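Long-range contact in manganese-dependent inorganic pyrophosphatase (Methanocaldococcus jannaschii, PDB 2EB0), which hydrolyses inorganic diphosphate to two phosphates, using two manganese ions per subunit as cofactor: residues Glu79-Val91 against Ile99-Ile113. Residues are numbered along the deposited sequence; the frame is centred on the assembly and turned at random.
With MN (manganese (II) ion), chain E.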
loop_
_atom_site.group_PDB
_atom_site.type_symbol
_atom_site.label_atom_id
_atom_site.label_comp_id
_atom_site.label_asym_id
_atom_site.label_seq_id
_atom_site.Cartn_x
_atom_site.Cartn_y
_atom_site.Cartn_z
ATOM N N GLU B 79 -16.803 9.242 1.035
ATOM C CA GLU B 79 -18.130 8.943 1.552
ATOM C C GLU B 79 -18.517 7.480 1.409
ATOM O O GLU B 79 -19.574 7.057 1.878
ATOM C CB GLU B 79 -19.170 9.836 0.879
ATOM C CG GLU B 79 -19.221 11.238 1.467
ATOM C CD GLU B 79 -20.287 12.099 0.829
ATOM O OE1 GLU B 79 -20.028 12.655 -0.256
ATOM O OE2 GLU B 79 -21.388 12.209 1.409
ATOM N N GLY B 80 -17.654 6.709 0.760
ATOM C CA GLY B 80 -17.924 5.298 0.590
ATOM C C GLY B 80 -17.211 4.517 1.673
ATOM O O GLY B 80 -16.503 5.091 2.490
ATOM N N LYS B 81 -17.399 3.205 1.680
ATOM C CA LYS B 81 -16.762 2.339 2.663
ATOM C C LYS B 81 -15.696 1.511 1.936
ATOM O O LYS B 81 -15.991 0.431 1.418
ATOM C CB LYS B 81 -17.815 1.424 3.290
ATOM C CG LYS B 81 -17.497 0.924 4.685
ATOM C CD LYS B 81 -16.556 -0.262 4.679
ATOM C CE LYS B 81 -16.427 -0.844 6.084
ATOM N NZ LYS B 81 -15.503 -2.009 6.140
ATOM N N LEU B 82 -14.464 2.025 1.906
ATOM C CA LEU B 82 -13.344 1.355 1.238
ATOM C C LEU B 82 -12.977 0.037 1.927
ATOM O O LEU B 82 -12.483 0.038 3.055
ATOM C CB LEU B 82 -12.119 2.272 1.222
ATOM C CG LEU B 82 -11.337 2.438 -0.086
ATOM C CD1 LEU B 82 -9.956 3.025 0.225
ATOM C CD2 LEU B 82 -11.190 1.099 -0.792
ATOM N N ILE B 83 -13.211 -1.077 1.235
ATOM C CA ILE B 83 -12.921 -2.413 1.756
ATOM C C ILE B 83 -11.514 -2.917 1.394
ATOM O O ILE B 83 -10.795 -3.456 2.244
ATOM C CB ILE B 83 -13.935 -3.456 1.210
ATOM C CG1 ILE B 83 -15.360 -3.077 1.617
ATOM C CG2 ILE B 83 -13.573 -4.860 1.706
ATOM C CD1 ILE B 83 -15.656 -3.236 3.098
ATOM N N ALA B 84 -11.119 -2.754 0.134
ATOM C CA ALA B 84 -9.808 -3.239 -0.292
ATOM C C ALA B 84 -9.274 -2.556 -1.539
ATOM O O ALA B 84 -9.989 -1.827 -2.224
ATOM C CB ALA B 84 -9.869 -4.764 -0.543
ATOM N N ILE B 85 -8.000 -2.802 -1.811
ATOM C CA ILE B 85 -7.348 -2.278 -2.998
ATOM C C ILE B 85 -6.437 -3.375 -3.541
ATOM O O ILE B 85 -5.567 -3.877 -2.824
ATOM C CB ILE B 85 -6.501 -1.021 -2.697
ATOM C CG1 ILE B 85 -7.411 0.134 -2.259
ATOM C CG2 ILE B 85 -5.720 -0.624 -3.935
ATOM C CD1 ILE B 85 -6.677 1.434 -1.979
ATOM N N ILE B 86 -6.673 -3.756 -4.795
ATOM C CA ILE B 86 -5.895 -4.773 -5.493
ATOM C C ILE B 86 -5.370 -4.039 -6.718
ATOM O O ILE B 86 -6.129 -3.708 -7.637
ATOM C CB ILE B 86 -6.783 -5.950 -5.904
ATOM C CG1 ILE B 86 -7.492 -6.504 -4.664
ATOM C CG2 ILE B 86 -5.943 -7.032 -6.573
ATOM C CD1 ILE B 86 -6.548 -7.049 -3.605
ATOM N N ASP B 87 -4.062 -3.804 -6.744
ATOM C CA ASP B 87 -3.482 -2.997 -7.807
ATOM C C ASP B 87 -2.057 -3.380 -8.213
ATOM O O ASP B 87 -1.502 -4.383 -7.753
ATOM C CB ASP B 87 -3.501 -1.554 -7.298
ATOM C CG ASP B 87 -3.286 -0.538 -8.379
ATOM O OD1 ASP B 87 -3.046 0.625 -8.006
ATOM O OD2 ASP B 87 -3.360 -0.882 -9.582
ATOM N N HIS B 88 -1.482 -2.583 -9.107
ATOM C CA HIS B 88 -0.110 -2.782 -9.533
ATOM C C HIS B 88 0.518 -1.424 -9.864
ATOM O O HIS B 88 1.480 -1.327 -10.621
ATOM C CB HIS B 88 -0.017 -3.753 -10.724
ATOM C CG HIS B 88 -0.587 -3.224 -12.002
ATOM N ND1 HIS B 88 0.133 -3.204 -13.178
ATOM C CD2 HIS B 88 -1.822 -2.768 -12.309
ATOM C CE1 HIS B 88 -0.636 -2.763 -14.156
ATOM N NE2 HIS B 88 -1.828 -2.494 -13.654
ATOM N N HIS B 89 -0.044 -0.375 -9.283
ATOM C CA HIS B 89 0.487 0.969 -9.471
ATOM C C HIS B 89 1.113 1.368 -8.147
ATOM O O HIS B 89 1.055 0.613 -7.176
ATOM C CB HIS B 89 -0.620 1.963 -9.824
ATOM C CG HIS B 89 -1.289 1.684 -11.130
ATOM N ND1 HIS B 89 -2.278 0.734 -11.271
ATOM C CD2 HIS B 89 -1.090 2.208 -12.363
ATOM C CE1 HIS B 89 -2.660 0.683 -12.536
ATOM N NE2 HIS B 89 -1.954 1.567 -13.220
ATOM N N LYS B 90 1.722 2.546 -8.117
ATOM C CA LYS B 90 2.338 3.073 -6.905
ATOM C C LYS B 90 1.214 3.337 -5.902
ATOM O O LYS B 90 0.052 3.416 -6.286
ATOM C CB LYS B 90 3.030 4.403 -7.215
ATOM C CG LYS B 90 2.047 5.522 -7.551
ATOM C CD LYS B 90 2.745 6.673 -8.253
ATOM C CE LYS B 90 1.833 7.879 -8.410
ATOM N NZ LYS B 90 1.544 8.532 -7.100
ATOM N N VAL B 91 1.552 3.475 -4.625
ATOM C CA VAL B 91 0.532 3.776 -3.634
ATOM C C VAL B 91 0.249 5.279 -3.725
ATOM O O VAL B 91 1.161 6.103 -3.608
ATOM C CB VAL B 91 0.993 3.445 -2.204
ATOM C CG1 VAL B 91 -0.080 3.875 -1.215
ATOM C CG2 VAL B 91 1.264 1.947 -2.076
ATOM N N ILE B 99 -6.894 -1.605 6.019
ATOM C CA ILE B 99 -7.627 -2.145 4.890
ATOM C C ILE B 99 -6.865 -3.283 4.240
ATOM O O ILE B 99 -5.664 -3.422 4.453
ATOM C CB ILE B 99 -7.844 -1.005 3.861
ATOM C CG1 ILE B 99 -9.211 -0.371 4.087
ATOM C CG2 ILE B 99 -7.631 -1.496 2.442
ATOM C CD1 ILE B 99 -9.398 0.932 3.358
ATOM N N LEU B 100 -7.567 -4.119 3.480
ATOM C CA LEU B 100 -6.889 -5.181 2.752
ATOM C C LEU B 100 -6.268 -4.431 1.574
ATOM O O LEU B 100 -6.970 -3.777 0.791
ATOM C CB LEU B 100 -7.869 -6.220 2.226
ATOM C CG LEU B 100 -7.280 -7.126 1.134
ATOM C CD1 LEU B 100 -6.200 -8.029 1.702
ATOM C CD2 LEU B 100 -8.382 -7.954 0.533
ATOM N N TYR B 101 -4.950 -4.495 1.465
ATOM C CA TYR B 101 -4.272 -3.808 0.381
ATOM C C TYR B 101 -3.288 -4.783 -0.229
ATOM O O TYR B 101 -2.407 -5.284 0.462
ATOM C CB TYR B 101 -3.532 -2.585 0.916
ATOM C CG TYR B 101 -3.128 -1.607 -0.151
ATOM C CD1 TYR B 101 -2.334 -2.004 -1.229
ATOM C CD2 TYR B 101 -3.555 -0.287 -0.101
ATOM C CE1 TYR B 101 -1.976 -1.108 -2.233
ATOM C CE2 TYR B 101 -3.204 0.617 -1.099
ATOM C CZ TYR B 101 -2.415 0.198 -2.160
ATOM O OH TYR B 101 -2.066 1.091 -3.141
ATOM N N TYR B 102 -3.442 -5.061 -1.518
ATOM C CA TYR B 102 -2.540 -5.990 -2.181
ATOM C C TYR B 102 -2.129 -5.493 -3.561
ATOM O O TYR B 102 -2.945 -5.456 -4.493
ATOM C CB TYR B 102 -3.194 -7.373 -2.290
ATOM C CG TYR B 102 -2.278 -8.441 -2.846
ATOM C CD1 TYR B 102 -0.953 -8.551 -2.409
ATOM C CD2 TYR B 102 -2.731 -9.347 -3.805
ATOM C CE1 TYR B 102 -0.109 -9.530 -2.918
ATOM C CE2 TYR B 102 -1.891 -10.335 -4.317
ATOM C CZ TYR B 102 -0.583 -10.420 -3.872
ATOM O OH TYR B 102 0.255 -11.382 -4.386
ATOM N N ALA B 103 -0.865 -5.093 -3.676
ATOM C CA ALA B 103 -0.327 -4.614 -4.946
ATOM C C ALA B 103 1.060 -5.204 -5.242
ATOM O O ALA B 103 1.926 -5.256 -4.374
ATOM C CB ALA B 103 -0.270 -3.076 -4.952
ATOM N N LYS B 104 1.253 -5.676 -6.468
ATOM C CA LYS B 104 2.535 -6.239 -6.884
ATOM C C LYS B 104 2.982 -5.453 -8.098
ATOM O O LYS B 104 2.173 -5.135 -8.966
ATOM C CB LYS B 104 2.404 -7.721 -7.266
ATOM C CG LYS B 104 2.034 -8.636 -6.113
ATOM C CD LYS B 104 1.827 -10.089 -6.554
ATOM C CE LYS B 104 3.102 -10.937 -6.465
ATOM N NZ LYS B 104 4.093 -10.671 -7.538
ATOM N N PRO B 105 4.275 -5.115 -8.175
ATOM C CA PRO B 105 4.702 -4.356 -9.353
ATOM C C PRO B 105 4.849 -5.233 -10.609
ATOM O O PRO B 105 5.951 -5.425 -11.112
ATOM C CB PRO B 105 6.017 -3.723 -8.898
ATOM C CG PRO B 105 6.585 -4.757 -7.951
ATOM C CD PRO B 105 5.356 -5.235 -7.174
ATOM N N VAL B 106 3.731 -5.763 -11.107
ATOM C CA VAL B 106 3.740 -6.589 -12.314
ATOM C C VAL B 106 3.087 -5.858 -13.488
ATOM O O VAL B 106 2.751 -4.679 -13.389
ATOM C CB VAL B 106 3.012 -7.935 -12.108
ATOM C CG1 VAL B 106 3.857 -8.856 -11.253
ATOM C CG2 VAL B 106 1.653 -7.704 -11.458
ATOM N N GLY B 107 2.901 -6.568 -14.596
ATOM C CA GLY B 107 2.326 -5.955 -15.778
ATOM C C GLY B 107 0.865 -5.556 -15.696
ATOM O O GLY B 107 0.438 -4.640 -16.397
ATOM N N SER B 108 0.088 -6.226 -14.854
ATOM C CA SER B 108 -1.323 -5.892 -14.764
ATOM C C SER B 108 -1.980 -6.400 -13.506
ATOM O O SER B 108 -1.479 -7.322 -12.852
ATOM C CB SER B 108 -2.085 -6.476 -15.953
ATOM O OG SER B 108 -2.246 -7.879 -15.798
ATOM N N THR B 109 -3.124 -5.804 -13.188
ATOM C CA THR B 109 -3.888 -6.212 -12.021
ATOM C C THR B 109 -4.376 -7.644 -12.255
ATOM O O THR B 109 -4.494 -8.438 -11.313
ATOM C CB THR B 109 -5.090 -5.282 -11.804
ATOM O OG1 THR B 109 -4.622 -3.932 -11.652
ATOM C CG2 THR B 109 -5.870 -5.697 -10.565
ATOM N N ALA B 110 -4.640 -7.970 -13.519
ATOM C CA ALA B 110 -5.110 -9.300 -13.892
ATOM C C ALA B 110 -4.080 -10.365 -13.499
ATOM O O ALA B 110 -4.444 -11.444 -13.031
ATOM C CB ALA B 110 -5.390 -9.351 -15.397
ATOM N N THR B 111 -2.800 -10.054 -13.691
ATOM C CA THR B 111 -1.718 -10.962 -13.336
ATOM C C THR B 111 -1.768 -11.293 -11.847
ATOM O O THR B 111 -1.647 -12.453 -11.458
ATOM C CB THR B 111 -0.340 -10.340 -13.653
ATOM O OG1 THR B 111 -0.261 -10.061 -15.049
ATOM C CG2 THR B 111 0.797 -11.298 -13.282
ATOM N N VAL B 112 -1.945 -10.268 -11.017
ATOM C CA VAL B 112 -2.023 -10.447 -9.573
ATOM C C VAL B 112 -3.158 -11.400 -9.186
ATOM O O VAL B 112 -2.990 -12.290 -8.351
ATOM C CB VAL B 112 -2.294 -9.111 -8.862
ATOM C CG1 VAL B 112 -2.369 -9.332 -7.355
ATOM C CG2 VAL B 112 -1.221 -8.113 -9.208
ATOM N N ILE B 113 -4.323 -11.182 -9.784
ATOM C CA ILE B 113 -5.496 -11.995 -9.501
ATOM C C ILE B 113 -5.314 -13.440 -9.945
ATOM O O ILE B 113 -5.682 -14.371 -9.224
ATOM C CB ILE B 113 -6.744 -11.395 -10.183
ATOM C CG1 ILE B 113 -7.035 -10.019 -9.588
ATOM C CG2 ILE B 113 -7.951 -12.316 -9.995
ATOM C CD1 ILE B 113 -8.187 -9.291 -10.251
HETATM MN MN MN E . -3.578 -2.064 -15.153
HETATM O O HOH W 1 -1.257 0.269 -5.468
HETATM O O HOH W 2 3.587 -2.474 -11.859
#
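Ile85 and Tyr102 mark the middle of a parallel pairing in which strands 81-87 and 100-103 bring a metal ligand to the C-terminal ends of the parallel strands. Tyr102 N donates almost straight to Ile85 O (2.8 Å), while Ile85 N and Asp87 N reach Leu100 O and Tyr102 O; a weak bond from Lys104 N to Asp87 O ends the run.

Apolar contacts occupy both faces. Ile85 lies over one face of the Tyr101 ring, its CB 4.0 Å from the centroid in a CH-pi contact, and its CD1 reaches CE2. On the other side of the sheet Ile86 CD1 rests 3.6 Å from Tyr102 CB, and Ile86 CG2 faces Val112 and Ile113 of the following helix. Tyr101 and Tyr102 also meet their counterparts in the second subunit, where the sheet continues.

Polar side-chain contacts gather at and just past the strand ends. The Tyr101 hydroxyl, also hydrogen-bonded to Ser68, donates to a water that in turn donates to Asp87 OD1 and His89 O. Asp87 OD2 accepts from His88 N and, on its syn side, from His89 ND1 (2.6 Å), tying together the Asp-His-His signature that names the DHH family: a strand end presenting a metal ligand.

With CG between the backbone N and carbonyl carbon (chi1 68°), the His88 ring turns toward the 104-108 loop and the start of helix 109-118. ND1 donates to Val106 O (3.0 Å) near the ring plane, and Ser108 CA makes a CH-pi contact over one face, 3.5 Å from the centroid, beside Thr109 N. NE2 binds manganese at 2.3 Å, with Asp13, Asp66 and Asp147 completing the protein ligands.

The bonds at ND1 and NE2, with the packing over one face, restrict ring rotation, and donation to Val106 O should make NE2 a somewhat stronger electron donor to the metal.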